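CalS10 (Micromonospora echinospora, PDB 6UK5) binds S-adenosylmethionine and probably acts as an amino pentose methyltransferase in calicheamicin biosynthesis. Local coordinates at residues E24-Y30 / R177-R181; A55-V61 / F76-L82; F109-F115 / A140-A146; E195-L199 / E208-V212. One frame throughout, in Å; residues are numbered along the deposited sequence.

The contacts form two groups, one around each sheet. Contact 2 lies within the Rossmann-like sheet of the methyltransferase domain, and contact 3 packs the loop before its strand 115-120 against the end of helix 131-143; their centres lie about 11 Å apart and they meet where Arg57 NH2 reaches Thr114 O at 2.7 Å. Contact 4 lies within the five-stranded mixed sheet, and contact 1 sets helix 20-32 on it; their centres are about 11 Å apart, and Trp198 packs on Val25 and Arg181. Contacts 1 and 2 have centres about 27 Å apart. Along the chain, contact 1 encloses contacts 2 and 3, and contact 4 follows. Tyr26 of contact 1 and Asp60 of contact 2 reach S-adenosylmethionine.

Contact 1: residues E24-Y30 / R177-R181; sequences EVYEAAY and RTVAR. With SAM (S-adenosylmethionine), chain D.
This is a helix-on-sheet contact: helix 20-32, which carries a residue of the S-adenosylmethionine pocket, lies across strand 177-188 of the five-stranded mixed sheet. The axes of 24-30 and 177-181 approach to 10.0 Å and cross at -74°, with Val25 nearest Val179 (CA-CA 7.6 Å) and Ala29 nearest Arg181 (CA-CA 8.2 Å). The helix is kinked, the N atoms of residues 27 and 28 lacking a bond to the preceding turn. On the extended strand, Arg177, Val179 and Arg181 direct their CA-to-CB bonds toward the helix. In the apolar centre, Val25 CG1 meets Val179 CG1 at 3.9 Å, and Trp198 of the next strand packs on both valines. Arg177 (chi1 p, then extended) forms a salt bridge from NH1 to Glu24 OE2 at 2.7 Å and a weak hydrogen bond from NH2 to Glu24 O at 3.5 Å; its NE pairs with Glu174. Arg181 brings NH1 to 4.2 Å from both Ala29 CB and Tyr30 OH, while its charge is met by Asp170 and Glu196. Tyr26 (chi1 153°) turns instead to the cofactor: its OH donates a hydrogen bond to the carboxylate OXT of S-adenosylmethionine at 2.6 Å.

Contact 2: residues A55-V61 / F76-L82; sequences AARLLDV and FPHVEGL
Strand 57-61, preceded by the loop residues Ala55 and Ala56, opens a beta-alpha-beta crossover of the Rossmann-like methyltransferase fold, linked through helix 67-73 to the parallel strand 78-83. Ala55 CB touches Phe76 CE2 at 3.9 Å. Ala56 CB meets Pro77 CG at 4.0 Å, and Ala56 O accepts from His78 N at 3.2 Å. From here the strands run parallel, axes 4.7 Å apart and inclined by 20°, pairing Arg57-His78, Leu58-Val79, Leu59-Glu80, Asp60-Gly81 and Val61-Leu82 with CA-CA distances of 4.8-4.9 Å. Arg57 projects on the face shared with His78 and Glu80; its guanidinium bonds to Thr114 O and makes a cation-pi contact with Phe115. Leu58 lies on the other face, where its CD1 packs 3.7 Å from Phe76 CE1 (chi1 m); its N donates to His78 O at 3.1 Å and its O accepts from Glu80 N at 2.9 Å. Leu59 (chi1 t, chi2 p) returns to the Arg57 face and sets CD1 4.0 Å from Leu82 CB. Asp60 (chi1 t) donates from N to Glu80 O at 3.1 Å and accepts at O from Leu82 N at 3.0 Å; it bonds through OD1 to Thr119 OG1 and touches S-adenosylmethionine, placing the cofactor near the C-terminal end of the strand, as is usual in this fold. Val61 packs on Met106, a cofactor-binding residue, and pairs with Leu82, CA to CA 4.8 Å.

Contact 3: residues F109-F115 / A140-A146; sequences FDLGVTF and AMSAHLA
His144, the first residue to leave helical geometry after helix 131-143, joins that helix to the loop 109-115 that leads into the central strand 115-120 of the Rossmann-like sheet. Its side chain (chi1 m, chi2 77°) reaches into the curve of the loop and uses both ring nitrogens. His144 ND1 donates to Ala140 O, one turn back, at 2.9 Å, and His144 NE2 accepts from Leu111 N at 3.1 Å. Phe109, with chi1 p, lays its ring on the imidazole in an offset stack, centroids 4.0 Å apart and planes at 18°, while its CE1 packs 3.7 Å from Ala140 CB. Asp110 (chi1 t) accepts the Gly112 N-H through OD1 at 2.8 Å, an Asx turn that bends the loop; Gly112 follows with phi 69° and psi 3°. Beyond it the backbone straightens. Phe115 N donates to His144 O at 2.6 Å and Phe115 O accepts from Ala146 N at 3.0 Å, which gives a single parallel bridge between Phe115 and Leu145 (CA-CA 5.0 Å). The nearest CA pair is Thr114-His144, at 4.4 Å. Phe115 (chi1 m) packs on Leu59 and makes a cation-pi contact with Arg57; the CA-to-CB bond of Met141 leads away from the loop, and its side chain packs on Val118 and Cys120 of strand 115-120. With ND1 as donor and NE2 as acceptor, the histidine is consistent with a neutral ring protonated at ND1, tying loop and helix end together by hydrogen bonds and stacking.

Contact 4: residues E195-L199 / E208-V212; sequences EERWL and EFSQV
Strands 191-202 and 206-216 form an antiparallel beta hairpin, and 195-199 pairs with 208-212 with axes 4.7 Å apart at 170°. Glu196-Gln211 and Trp198-Phe209 are hydrogen-bonded pairs (CA-CA 5.2 and 5.5 Å); Glu195-Val212, Arg197-Ser210 and Leu199-Glu208 are non-hydrogen-bonded pairs (4.4, 4.4 and 4.6 Å). In the first hydrogen-bonded pair, Glu196 N donates to Gln211 O at 3.0 Å and Gln211 N to Glu196 O at 2.9 Å. In the second, Trp198 N donates to Phe209 O at 3.0 Å, whereas Phe209 N to Trp198 O is weak at 3.4 Å. Outward-facing backbone groups are taken up by the adjoining strands: Glu195, Arg197 and Leu199 bond to Arg184, Val182 and Ala180, and Ser210 to Gln15. On one face Trp198 (chi1 m) and Phe209 (chi1 p) make an offset stack, the indole five-membered ring and the phenyl ring having centroids 4.3 Å apart and planes at 7°; Trp198 CB adds a CH-pi contact, 3.7 Å from the Phe209 centroid. There too, Glu196 forms a salt bridge with Arg181. On the other face Arg197 NE donates a weak hydrogen bond to Ser210 OG at 3.4 Å, and Glu208 forms a salt bridge with Arg197 of the second subunit. The hairpin thus lies between strands 14-16 and 177-188, with helix 20-32 over the Trp198 face and the second subunit against the Leu199 face.

Contact 1: residues E24-Y30 / R177-R181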
# COMPACT_ATOMS: atom_id res chain seq x y z
N GLU A 24 9.19 -2.42 13.41
CA GLU A 24 8.56 -1.11 13.44
C GLU A 24 7.13 -1.16 12.90
O GLU A 24 6.25 -0.44 13.39
CB GLU A 24 9.41 -0.12 12.64
CG GLU A 24 8.90 1.31 12.65
CD GLU A 24 9.54 2.14 11.57
OE1 GLU A 24 10.62 1.75 11.07
OE2 GLU A 24 8.95 3.19 11.21
N VAL A 25 6.89 -2.00 11.89
CA VAL A 25 5.61 -2.06 11.19
C VAL A 25 4.83 -3.31 11.53
O VAL A 25 3.68 -3.46 11.07
CB VAL A 25 5.82 -1.97 9.67
CG1 VAL A 25 6.37 -0.61 9.28
CG2 VAL A 25 6.74 -3.09 9.19
N TYR A 26 5.39 -4.22 12.33
CA TYR A 26 4.79 -5.54 12.49
C TYR A 26 3.41 -5.48 13.13
O TYR A 26 2.51 -6.23 12.73
CB TYR A 26 5.75 -6.40 13.32
CG TYR A 26 5.10 -7.51 14.10
CD1 TYR A 26 4.86 -7.38 15.46
CD2 TYR A 26 4.75 -8.70 13.49
CE1 TYR A 26 4.28 -8.39 16.19
CE2 TYR A 26 4.16 -9.72 14.20
CZ TYR A 26 3.93 -9.56 15.55
OH TYR A 26 3.34 -10.58 16.27
N GLU A 27 3.21 -4.60 14.10
CA GLU A 27 1.91 -4.54 14.77
C GLU A 27 0.87 -3.80 13.93
O GLU A 27 -0.29 -4.21 13.88
CB GLU A 27 2.05 -3.88 16.14
CG GLU A 27 3.24 -4.37 16.94
CD GLU A 27 3.29 -3.79 18.33
OE1 GLU A 27 2.30 -3.98 19.08
OE2 GLU A 27 4.30 -3.15 18.68
N ALA A 28 1.28 -2.71 13.28
CA ALA A 28 0.37 -1.94 12.44
C ALA A 28 -0.42 -2.83 11.48
O ALA A 28 -1.62 -2.63 11.28
CB ALA A 28 1.16 -0.89 11.66
N ALA A 29 0.24 -3.82 10.88
CA ALA A 29 -0.42 -4.63 9.87
C ALA A 29 -1.53 -5.49 10.47
O ALA A 29 -2.67 -5.46 10.01
CB ALA A 29 0.60 -5.51 9.15
N TYR A 30 -1.20 -6.26 11.51
CA TYR A 30 -2.17 -7.20 12.05
C TYR A 30 -3.29 -6.50 12.79
O TYR A 30 -4.42 -7.02 12.84
CB TYR A 30 -1.43 -8.19 12.95
CG TYR A 30 -0.49 -9.07 12.16
CD1 TYR A 30 -0.96 -10.10 11.36
CD2 TYR A 30 0.88 -8.84 12.20
CE1 TYR A 30 -0.09 -10.88 10.62
CE2 TYR A 30 1.76 -9.62 11.47
CZ TYR A 30 1.27 -10.64 10.68
OH TYR A 30 2.14 -11.42 9.96
N ARG A 177 3.69 8.75 7.99
CA ARG A 177 4.20 7.62 7.22
C ARG A 177 3.03 6.84 6.64
O ARG A 177 1.95 6.80 7.23
CB ARG A 177 5.11 6.71 8.05
CG ARG A 177 4.43 5.99 9.18
CD ARG A 177 5.31 4.86 9.66
NE ARG A 177 4.60 3.94 10.53
CZ ARG A 177 5.13 2.83 11.03
NH1 ARG A 177 6.38 2.51 10.75
NH2 ARG A 177 4.41 2.05 11.82
N THR A 178 3.26 6.22 5.49
CA THR A 178 2.35 5.24 4.90
C THR A 178 3.09 3.93 4.72
O THR A 178 4.26 3.91 4.31
CB THR A 178 1.81 5.72 3.56
OG1 THR A 178 2.53 5.08 2.50
CG2 THR A 178 2.00 7.20 3.45
N VAL A 179 2.41 2.83 5.03
CA VAL A 179 3.01 1.50 5.02
C VAL A 179 2.18 0.62 4.11
O VAL A 179 0.98 0.41 4.35
CB VAL A 179 3.09 0.92 6.44
CG1 VAL A 179 3.74 -0.45 6.43
CG2 VAL A 179 3.83 1.89 7.36
N ALA A 180 2.81 0.11 3.05
CA ALA A 180 2.21 -0.85 2.14
C ALA A 180 2.88 -2.21 2.30
O ALA A 180 4.08 -2.30 2.58
CB ALA A 180 2.33 -0.39 0.69
N ARG A 181 2.09 -3.27 2.14
CA ARG A 181 2.62 -4.62 2.24
C ARG A 181 1.92 -5.52 1.24
O ARG A 181 0.69 -5.49 1.14
CB ARG A 181 2.44 -5.20 3.64
CG ARG A 181 3.30 -6.44 3.87
CD ARG A 181 2.79 -7.29 5.00
NE ARG A 181 1.53 -7.93 4.65
CZ ARG A 181 0.80 -8.66 5.48
NH1 ARG A 181 1.20 -8.84 6.74
NH2 ARG A 181 -0.34 -9.21 5.06
N SAM D . 3.85 -13.22 20.99
CA SAM D . 4.25 -12.56 19.79
C SAM D . 3.13 -11.64 19.22
O SAM D . 1.96 -12.09 19.17
OXT SAM D . 3.49 -10.50 18.86
CB SAM D . 4.65 -13.60 18.74
CG SAM D . 5.53 -12.91 17.71
SD SAM D . 5.49 -13.98 16.25
CE SAM D . 5.96 -12.82 14.98
C5' SAM D . 6.98 -15.04 16.33
C4' SAM D . 8.14 -14.62 17.23
O4' SAM D . 8.88 -15.79 17.62
C3' SAM D . 9.14 -13.66 16.57
O3' SAM D . 9.07 -12.37 17.16
C2' SAM D . 10.52 -14.30 16.83
O2' SAM D . 11.45 -13.36 17.36
C1' SAM D . 10.22 -15.41 17.84
N9 SAM D . 11.05 -16.60 17.72
C8 SAM D . 11.19 -17.41 16.62
N7 SAM D . 11.95 -18.46 16.82
C5 SAM D . 12.34 -18.33 18.15
C6 SAM D . 13.14 -19.13 18.98
N6 SAM D . 13.76 -20.24 18.58
N1 SAM D . 13.30 -18.73 20.27
C2 SAM D . 12.70 -17.61 20.67
N3 SAM D . 11.94 -16.77 19.97
C4 SAM D . 11.79 -17.19 18.71

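Contact 2: residues A55-V61 / F76-L82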
# COMPACT_ATOMS: atom_id res chain seq x y z
N ALA A 55 -2.32 -17.75 40.24
CA ALA A 55 -1.23 -17.42 39.32
C ALA A 55 -0.72 -16.01 39.54
O ALA A 55 -1.51 -15.06 39.62
CB ALA A 55 -1.71 -17.59 37.88
N ALA A 56 0.60 -15.86 39.63
CA ALA A 56 1.20 -14.55 39.84
C ALA A 56 2.38 -14.28 38.91
O ALA A 56 2.60 -13.14 38.49
CB ALA A 56 1.65 -14.41 41.30
N ARG A 57 3.15 -15.32 38.57
CA ARG A 57 4.34 -15.19 37.73
C ARG A 57 4.06 -15.79 36.35
O ARG A 57 3.68 -16.96 36.25
CB ARG A 57 5.54 -15.88 38.37
CG ARG A 57 6.04 -15.22 39.64
CD ARG A 57 7.03 -16.12 40.38
NE ARG A 57 8.05 -16.68 39.49
CZ ARG A 57 9.11 -16.02 39.04
NH1 ARG A 57 9.31 -14.75 39.37
NH2 ARG A 57 9.98 -16.63 38.24
N LEU A 58 4.25 -14.98 35.30
CA LEU A 58 4.00 -15.41 33.94
C LEU A 58 5.19 -15.08 33.04
O LEU A 58 5.84 -14.05 33.22
CB LEU A 58 2.74 -14.76 33.36
CG LEU A 58 2.39 -15.16 31.93
CD1 LEU A 58 0.88 -15.21 31.77
CD2 LEU A 58 2.98 -14.21 30.89
N LEU A 59 5.46 -15.97 32.09
CA LEU A 59 6.50 -15.79 31.09
C LEU A 59 5.90 -15.98 29.70
O LEU A 59 5.32 -17.03 29.42
CB LEU A 59 7.66 -16.78 31.31
CG LEU A 59 8.67 -16.91 30.17
CD1 LEU A 59 9.56 -15.69 30.08
CD2 LEU A 59 9.51 -18.17 30.36
N ASP A 60 6.05 -14.97 28.85
CA ASP A 60 5.64 -15.07 27.45
C ASP A 60 6.87 -15.42 26.62
O ASP A 60 7.87 -14.69 26.65
CB ASP A 60 5.02 -13.76 26.97
CG ASP A 60 4.36 -13.90 25.62
OD1 ASP A 60 4.18 -15.05 25.16
OD2 ASP A 60 4.04 -12.86 25.01
N VAL A 61 6.80 -16.53 25.90
CA VAL A 61 7.92 -17.07 25.15
C VAL A 61 7.73 -16.73 23.68
O VAL A 61 6.66 -16.98 23.11
CB VAL A 61 8.05 -18.59 25.36
CG1 VAL A 61 9.11 -19.16 24.45
CG2 VAL A 61 8.39 -18.89 26.82
N PHE A 76 -1.22 -9.78 35.96
CA PHE A 76 -0.37 -10.60 36.81
C PHE A 76 0.70 -9.74 37.48
O PHE A 76 1.29 -8.87 36.82
CB PHE A 76 0.30 -11.73 36.00
CG PHE A 76 -0.67 -12.68 35.37
CD1 PHE A 76 -0.98 -12.61 34.02
CD2 PHE A 76 -1.30 -13.66 36.13
CE1 PHE A 76 -1.88 -13.49 33.45
CE2 PHE A 76 -2.20 -14.53 35.56
CZ PHE A 76 -2.48 -14.45 34.22
N PRO A 77 0.95 -9.94 38.78
CA PRO A 77 1.96 -9.13 39.48
C PRO A 77 3.31 -9.10 38.78
O PRO A 77 3.82 -8.02 38.46
CB PRO A 77 2.06 -9.79 40.86
CG PRO A 77 0.77 -10.49 41.04
CD PRO A 77 0.35 -10.95 39.68
N HIS A 78 3.90 -10.27 38.55
CA HIS A 78 5.21 -10.38 37.92
C HIS A 78 5.06 -11.02 36.55
O HIS A 78 4.38 -12.04 36.40
CB HIS A 78 6.18 -11.19 38.79
CG HIS A 78 7.58 -11.21 38.26
ND1 HIS A 78 8.47 -12.22 38.55
CD2 HIS A 78 8.22 -10.37 37.42
CE1 HIS A 78 9.62 -11.98 37.94
NE2 HIS A 78 9.49 -10.87 37.24
N VAL A 79 5.71 -10.41 35.57
CA VAL A 79 5.63 -10.84 34.18
C VAL A 79 7.02 -10.72 33.57
O VAL A 79 7.78 -9.80 33.90
CB VAL A 79 4.60 -9.97 33.43
CG1 VAL A 79 4.82 -10.01 31.95
CG2 VAL A 79 3.18 -10.41 33.77
N GLU A 80 7.36 -11.66 32.69
CA GLU A 80 8.66 -11.65 32.03
C GLU A 80 8.49 -12.07 30.57
O GLU A 80 7.43 -12.54 30.15
CB GLU A 80 9.67 -12.58 32.72
CG GLU A 80 9.98 -12.23 34.16
CD GLU A 80 11.22 -12.94 34.68
OE1 GLU A 80 12.08 -13.32 33.85
OE2 GLU A 80 11.33 -13.13 35.91
N GLY A 81 9.56 -11.89 29.80
CA GLY A 81 9.54 -12.20 28.39
C GLY A 81 10.81 -12.91 27.96
O GLY A 81 11.86 -12.78 28.58
N LEU A 82 10.68 -13.66 26.87
CA LEU A 82 11.79 -14.39 26.27
C LEU A 82 11.64 -14.28 24.76
O LEU A 82 10.58 -14.57 24.21
CB LEU A 82 11.77 -15.86 26.73
CG LEU A 82 12.95 -16.80 26.46
CD1 LEU A 82 13.10 -17.11 24.98
CD2 LEU A 82 14.26 -16.25 27.03

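Contact 3: residues F109-F115 / A140-A146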
# COMPACT_ATOMS: atom_id res chain seq x y z
N PHE A 109 16.52 -22.07 26.37
CA PHE A 109 16.74 -21.06 27.39
C PHE A 109 16.69 -21.68 28.79
O PHE A 109 16.12 -22.76 29.01
CB PHE A 109 15.68 -19.95 27.29
CG PHE A 109 14.30 -20.38 27.71
CD1 PHE A 109 13.56 -21.26 26.94
CD2 PHE A 109 13.74 -19.87 28.87
CE1 PHE A 109 12.29 -21.64 27.33
CE2 PHE A 109 12.47 -20.25 29.26
CZ PHE A 109 11.74 -21.13 28.49
N ASP A 110 17.31 -20.99 29.74
CA ASP A 110 17.27 -21.37 31.14
C ASP A 110 17.35 -20.09 31.97
O ASP A 110 18.34 -19.36 31.86
CB ASP A 110 18.40 -22.33 31.51
CG ASP A 110 18.27 -22.86 32.92
OD1 ASP A 110 17.55 -22.25 33.73
OD2 ASP A 110 18.91 -23.90 33.21
N LEU A 111 16.33 -19.84 32.78
CA LEU A 111 16.28 -18.65 33.61
C LEU A 111 16.37 -18.98 35.09
O LEU A 111 16.27 -18.08 35.92
CB LEU A 111 14.98 -17.88 33.33
CG LEU A 111 14.69 -17.52 31.87
CD1 LEU A 111 13.20 -17.27 31.67
CD2 LEU A 111 15.51 -16.33 31.41
N GLY A 112 16.57 -20.26 35.43
CA GLY A 112 16.77 -20.66 36.80
C GLY A 112 15.56 -20.52 37.70
O GLY A 112 15.66 -20.81 38.89
N VAL A 113 14.42 -20.11 37.16
CA VAL A 113 13.24 -19.81 37.96
C VAL A 113 12.02 -20.48 37.33
O VAL A 113 11.98 -20.71 36.12
CB VAL A 113 13.03 -18.29 38.07
CG1 VAL A 113 14.10 -17.67 38.96
CG2 VAL A 113 13.03 -17.64 36.69
N THR A 114 11.04 -20.79 38.16
CA THR A 114 9.75 -21.30 37.71
C THR A 114 8.74 -20.16 37.60
O THR A 114 8.91 -19.08 38.19
CB THR A 114 9.21 -22.39 38.64
OG1 THR A 114 8.97 -21.84 39.94
CG2 THR A 114 10.19 -23.55 38.73
N PHE A 115 7.67 -20.42 36.85
CA PHE A 115 6.57 -19.49 36.70
C PHE A 115 5.26 -20.24 36.92
O PHE A 115 5.19 -21.47 36.80
CB PHE A 115 6.57 -18.85 35.30
CG PHE A 115 7.80 -18.04 35.00
CD1 PHE A 115 9.00 -18.68 34.70
CD2 PHE A 115 7.77 -16.66 34.98
CE1 PHE A 115 10.14 -17.96 34.42
CE2 PHE A 115 8.91 -15.93 34.70
CZ PHE A 115 10.09 -16.58 34.41
N ALA A 140 11.39 -27.30 27.30
CA ALA A 140 12.03 -26.18 28.00
C ALA A 140 11.00 -25.34 28.74
O ALA A 140 11.14 -25.06 29.93
CB ALA A 140 12.82 -25.33 27.01
N MET A 141 9.94 -24.92 28.04
CA MET A 141 8.88 -24.14 28.67
C MET A 141 8.33 -24.86 29.90
O MET A 141 8.13 -24.25 30.96
CB MET A 141 7.76 -23.87 27.67
CG MET A 141 8.18 -23.12 26.42
SD MET A 141 6.75 -22.55 25.48
CE MET A 141 6.98 -23.40 23.91
N SER A 142 8.08 -26.16 29.77
CA SER A 142 7.53 -26.92 30.90
C SER A 142 8.50 -26.95 32.08
O SER A 142 8.06 -26.97 33.23
CB SER A 142 7.20 -28.34 30.45
OG SER A 142 6.69 -29.11 31.52
N ALA A 143 9.81 -26.95 31.81
CA ALA A 143 10.78 -26.94 32.90
C ALA A 143 10.66 -25.68 33.74
O ALA A 143 10.97 -25.69 34.93
CB ALA A 143 12.19 -27.08 32.34
N HIS A 144 10.22 -24.58 33.12
CA HIS A 144 10.05 -23.31 33.80
C HIS A 144 8.69 -23.19 34.48
O HIS A 144 8.33 -22.10 34.94
CB HIS A 144 10.25 -22.17 32.79
CG HIS A 144 11.67 -22.00 32.36
ND1 HIS A 144 12.28 -22.84 31.45
CD2 HIS A 144 12.60 -21.09 32.71
CE1 HIS A 144 13.53 -22.46 31.27
NE2 HIS A 144 13.75 -21.39 32.02
N LEU A 145 7.91 -24.27 34.53
CA LEU A 145 6.62 -24.28 35.20
C LEU A 145 6.74 -24.90 36.58
O LEU A 145 7.38 -25.94 36.76
CB LEU A 145 5.59 -25.07 34.39
CG LEU A 145 5.00 -24.36 33.17
CD1 LEU A 145 4.12 -25.32 32.39
CD2 LEU A 145 4.22 -23.12 33.58
N ALA A 146 6.10 -24.26 37.56
CA ALA A 146 5.92 -24.88 38.86
C ALA A 146 4.87 -25.98 38.75
O ALA A 146 4.12 -26.04 37.77
CB ALA A 146 5.49 -23.84 39.89

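Contact 4: residues E195-L199 / E208-V212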
# COMPACT_ATOMS: atom_id res chain seq x y z
N GLU A 195 6.47 -15.04 2.09
CA GLU A 195 7.23 -13.96 1.46
C GLU A 195 6.48 -12.65 1.68
O GLU A 195 5.34 -12.51 1.22
CB GLU A 195 7.42 -14.21 -0.04
CG GLU A 195 8.42 -13.26 -0.69
CD GLU A 195 8.38 -13.31 -2.20
OE1 GLU A 195 7.84 -14.29 -2.75
OE2 GLU A 195 8.89 -12.36 -2.83
N GLU A 196 7.11 -11.71 2.38
CA GLU A 196 6.53 -10.40 2.62
C GLU A 196 7.41 -9.33 1.97
O GLU A 196 8.64 -9.42 2.02
CB GLU A 196 6.40 -10.09 4.11
CG GLU A 196 5.12 -10.60 4.73
CD GLU A 196 5.11 -10.43 6.24
OE1 GLU A 196 6.20 -10.37 6.84
OE2 GLU A 196 4.01 -10.35 6.82
N ARG A 197 6.77 -8.33 1.38
CA ARG A 197 7.49 -7.21 0.78
C ARG A 197 6.78 -5.92 1.15
O ARG A 197 5.60 -5.73 0.84
CB ARG A 197 7.59 -7.38 -0.74
CG ARG A 197 8.59 -8.45 -1.10
CD ARG A 197 8.67 -8.69 -2.59
NE ARG A 197 9.83 -8.02 -3.15
CZ ARG A 197 10.36 -8.30 -4.34
NH1 ARG A 197 9.85 -9.26 -5.09
NH2 ARG A 197 11.43 -7.62 -4.76
N TRP A 198 7.52 -5.03 1.81
CA TRP A 198 6.98 -3.82 2.40
C TRP A 198 7.45 -2.58 1.65
O TRP A 198 8.53 -2.56 1.05
CB TRP A 198 7.43 -3.70 3.86
CG TRP A 198 7.00 -4.83 4.74
CD1 TRP A 198 7.53 -6.09 4.77
CD2 TRP A 198 5.95 -4.81 5.72
NE1 TRP A 198 6.88 -6.85 5.71
CE2 TRP A 198 5.90 -6.09 6.30
CE3 TRP A 198 5.05 -3.83 6.15
CZ2 TRP A 198 4.99 -6.42 7.30
CZ3 TRP A 198 4.15 -4.16 7.15
CH2 TRP A 198 4.12 -5.44 7.71
N LEU A 199 6.61 -1.55 1.67
CA LEU A 199 6.99 -0.20 1.25
C LEU A 199 6.62 0.77 2.35
O LEU A 199 5.45 0.84 2.75
CB LEU A 199 6.29 0.19 -0.06
CG LEU A 199 6.79 -0.42 -1.36
CD1 LEU A 199 5.87 -0.00 -2.50
CD2 LEU A 199 8.22 0.01 -1.66
N GLU A 208 12.00 0.25 0.87
CA GLU A 208 11.50 -1.09 0.62
C GLU A 208 12.37 -2.12 1.32
O GLU A 208 13.60 -1.98 1.37
CB GLU A 208 11.46 -1.41 -0.88
CG GLU A 208 12.78 -1.15 -1.59
CD GLU A 208 12.77 -1.61 -3.03
OE1 GLU A 208 13.87 -1.66 -3.63
OE2 GLU A 208 11.68 -1.92 -3.55
N PHE A 209 11.74 -3.16 1.88
CA PHE A 209 12.48 -4.29 2.43
C PHE A 209 11.66 -5.56 2.18
O PHE A 209 10.43 -5.51 2.11
CB PHE A 209 12.84 -4.10 3.91
CG PHE A 209 11.68 -4.13 4.86
CD1 PHE A 209 10.98 -2.97 5.16
CD2 PHE A 209 11.30 -5.31 5.48
CE1 PHE A 209 9.92 -2.99 6.05
CE2 PHE A 209 10.25 -5.34 6.36
CZ PHE A 209 9.55 -4.18 6.65
N SER A 210 12.36 -6.69 2.05
CA SER A 210 11.74 -7.96 1.69
C SER A 210 12.22 -9.07 2.62
O SER A 210 13.38 -9.08 3.05
CB SER A 210 12.07 -8.33 0.23
OG SER A 210 11.92 -7.21 -0.61
N GLN A 211 11.32 -10.00 2.93
CA GLN A 211 11.58 -11.09 3.86
C GLN A 211 11.01 -12.40 3.33
O GLN A 211 10.07 -12.40 2.53
CB GLN A 211 10.95 -10.83 5.23
CG GLN A 211 11.08 -9.41 5.75
CD GLN A 211 10.15 -9.16 6.92
OE1 GLN A 211 10.60 -8.82 8.01
NE2 GLN A 211 8.85 -9.33 6.70
N VAL A 212 11.60 -13.51 3.78
CA VAL A 212 11.01 -14.83 3.60
C VAL A 212 11.05 -15.56 4.94
O VAL A 212 12.04 -15.46 5.68
CB VAL A 212 11.72 -15.67 2.52
CG1 VAL A 212 11.26 -17.12 2.60
CG2 VAL A 212 11.46 -15.09 1.14